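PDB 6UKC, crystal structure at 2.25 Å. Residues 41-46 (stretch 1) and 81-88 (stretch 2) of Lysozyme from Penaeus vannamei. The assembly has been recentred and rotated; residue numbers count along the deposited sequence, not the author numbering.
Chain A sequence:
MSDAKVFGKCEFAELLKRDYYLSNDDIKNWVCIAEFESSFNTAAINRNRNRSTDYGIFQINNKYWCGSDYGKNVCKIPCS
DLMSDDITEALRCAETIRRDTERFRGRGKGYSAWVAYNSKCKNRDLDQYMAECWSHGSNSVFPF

Stretch 1, residues 41-46: NTAAIN
Stretch 2, residues 81-88: DLMSDDIT

Thr42 and Met83 carry most of this contact, covering 89 and 87 Å² of a summed 276 Å². No direct hydrogen bond joins the two stretches, so packing, one CA-H...O contact and a water hold them together.

Stretch 1 begins as a type I beta turn from Asn41 to Ala44. Thr42 (phi/psi -65/-19) and Ala43 (-104/5) occupy its corners, and Ala44 N donates to Asn41 O at 3.1 Å. Asn41, chi1 t, braces the turn from within, its OD1 accepting from Ala43 N at 3.2 Å with an angle of 159°. The chain then extends through Ala44 (-53/133) into a strand at Ile45 (-152/135) and Asn46.

Stretch 2 leaves a 3-10 segment at Leu82 (-91/1) and opens out through Met83 (-125/68) and Ser84 (-140/151). The register is set by Ala43 and Met83, whose CA atoms lie 5.2 Å apart.

The CB of Thr42 points toward stretch 2 and its chi1 is p. Thr42 CB comes within 3.1 Å of Ser84 O, a tight approach to the backbone. Thr42 O faces Met83 CA at 3.3 Å, with 140° at the hydrogen, consistent with a CA-H...O contact. Thr42 OG1 is 3.8 Å from Asp85 OD1; water 1 bridges them, donating to Thr42 OG1 at 2.6 Å and to Asp85 OD1 at 2.7 Å.

Met83 leaves its backbone sideways, with chi1 t, chi2 at 147° between wells and chi3 p. This path runs along stretch 1: Met83 CG lies 3.6 Å from Ala43 CA, Met83 SD 3.7 Å from Ala44 O, and Met83 CE 3.9 Å from Ile45 CD1. Ile45 meets it with its CB directed toward stretch 2 and both chi angles t.

Beyond the contact, Asp86 (chi1 t) caps the coming helix, Asp86 OD1 accepting from Thr88 N at 2.9 Å.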

# COMPACT_ATOMS: atom_id res chain seq x y z
N ASN A 41 -7.70 1.27 -6.47
CA ASN A 41 -8.35 0.12 -7.15
C ASN A 41 -7.75 -1.18 -6.61
O ASN A 41 -6.57 -1.50 -6.93
CB ASN A 41 -8.25 0.27 -8.67
CG ASN A 41 -8.68 -0.97 -9.43
OD1 ASN A 41 -9.51 -1.76 -8.97
ND2 ASN A 41 -8.09 -1.14 -10.60
N THR A 42 -8.56 -1.93 -5.85
CA THR A 42 -8.14 -3.17 -5.15
C THR A 42 -7.75 -4.28 -6.14
O THR A 42 -7.11 -5.24 -5.70
CB THR A 42 -9.24 -3.69 -4.22
OG1 THR A 42 -10.39 -4.09 -4.99
CG2 THR A 42 -9.63 -2.66 -3.18
N ALA A 43 -8.17 -4.20 -7.41
CA ALA A 43 -7.89 -5.21 -8.46
C ALA A 43 -6.80 -4.73 -9.42
O ALA A 43 -6.51 -5.49 -10.35
CB ALA A 43 -9.17 -5.57 -9.19
N ALA A 44 -6.18 -3.57 -9.18
CA ALA A 44 -4.99 -3.10 -9.93
C ALA A 44 -3.90 -4.18 -9.93
O ALA A 44 -3.65 -4.78 -8.87
CB ALA A 44 -4.48 -1.81 -9.34
N ILE A 45 -3.32 -4.46 -11.10
CA ILE A 45 -2.29 -5.52 -11.32
C ILE A 45 -1.39 -5.12 -12.48
O ILE A 45 -1.91 -4.65 -13.50
CB ILE A 45 -2.95 -6.90 -11.56
CG1 ILE A 45 -1.93 -8.03 -11.42
CG2 ILE A 45 -3.70 -6.96 -12.90
CD1 ILE A 45 -2.51 -9.42 -11.62
N ASN A 46 -0.07 -5.28 -12.33
CA ASN A 46 0.91 -4.84 -13.35
C ASN A 46 1.97 -5.92 -13.51
O ASN A 46 2.69 -6.24 -12.52
CB ASN A 46 1.51 -3.47 -13.04
CG ASN A 46 0.58 -2.35 -13.47
OD1 ASN A 46 0.56 -1.96 -14.64
ND2 ASN A 46 -0.22 -1.86 -12.53
N ASP A 81 -4.56 -12.74 -2.36
CA ASP A 81 -5.12 -12.22 -1.08
C ASP A 81 -4.91 -10.70 -0.99
O ASP A 81 -5.61 -10.04 -0.21
CB ASP A 81 -4.54 -12.97 0.12
CG ASP A 81 -5.17 -14.34 0.37
OD1 ASP A 81 -6.28 -14.57 -0.10
OD2 ASP A 81 -4.54 -15.15 1.03
N LEU A 82 -3.95 -10.17 -1.75
CA LEU A 82 -3.63 -8.72 -1.79
C LEU A 82 -4.45 -8.04 -2.89
O LEU A 82 -4.28 -6.82 -3.05
CB LEU A 82 -2.12 -8.56 -2.03
CG LEU A 82 -1.25 -9.29 -1.02
CD1 LEU A 82 0.20 -8.84 -1.15
CD2 LEU A 82 -1.76 -9.07 0.41
N MET A 83 -5.30 -8.81 -3.59
CA MET A 83 -6.14 -8.28 -4.69
C MET A 83 -7.60 -8.62 -4.36
O MET A 83 -8.18 -9.46 -5.03
CB MET A 83 -5.72 -8.91 -6.01
CG MET A 83 -6.14 -8.12 -7.22
SD MET A 83 -4.92 -8.27 -8.51
CE MET A 83 -4.73 -10.06 -8.53
N SER A 84 -8.14 -7.98 -3.33
CA SER A 84 -9.43 -8.32 -2.70
C SER A 84 -10.19 -7.03 -2.35
O SER A 84 -9.53 -5.97 -2.13
CB SER A 84 -9.17 -9.16 -1.49
OG SER A 84 -10.31 -9.25 -0.67
N ASP A 85 -11.51 -7.09 -2.35
CA ASP A 85 -12.41 -6.00 -1.90
C ASP A 85 -12.05 -5.67 -0.44
O ASP A 85 -12.05 -4.49 -0.09
CB ASP A 85 -13.87 -6.40 -2.08
CG ASP A 85 -14.38 -6.35 -3.51
OD1 ASP A 85 -13.58 -6.06 -4.45
OD2 ASP A 85 -15.60 -6.58 -3.68
N ASP A 86 -11.71 -6.69 0.34
CA ASP A 86 -11.24 -6.59 1.74
C ASP A 86 -9.71 -6.41 1.80
O ASP A 86 -8.99 -7.35 1.39
CB ASP A 86 -11.67 -7.82 2.52
CG ASP A 86 -11.27 -7.75 3.97
OD1 ASP A 86 -10.05 -7.71 4.26
OD2 ASP A 86 -12.19 -7.72 4.79
N ILE A 87 -9.25 -5.30 2.41
CA ILE A 87 -7.84 -4.81 2.35
C ILE A 87 -7.04 -5.31 3.55
O ILE A 87 -5.83 -5.00 3.63
CB ILE A 87 -7.78 -3.27 2.28
CG1 ILE A 87 -8.35 -2.62 3.55
CG2 ILE A 87 -8.49 -2.81 1.02
CD1 ILE A 87 -7.64 -1.38 4.01
N THR A 88 -7.68 -6.01 4.48
CA THR A 88 -6.95 -6.51 5.68
C THR A 88 -5.54 -7.01 5.30
O THR A 88 -4.55 -6.51 5.91
CB THR A 88 -7.77 -7.55 6.45
OG1 THR A 88 -9.06 -6.96 6.70
CG2 THR A 88 -7.10 -7.94 7.76
O HOH W 1 -11.16 -6.50 -5.51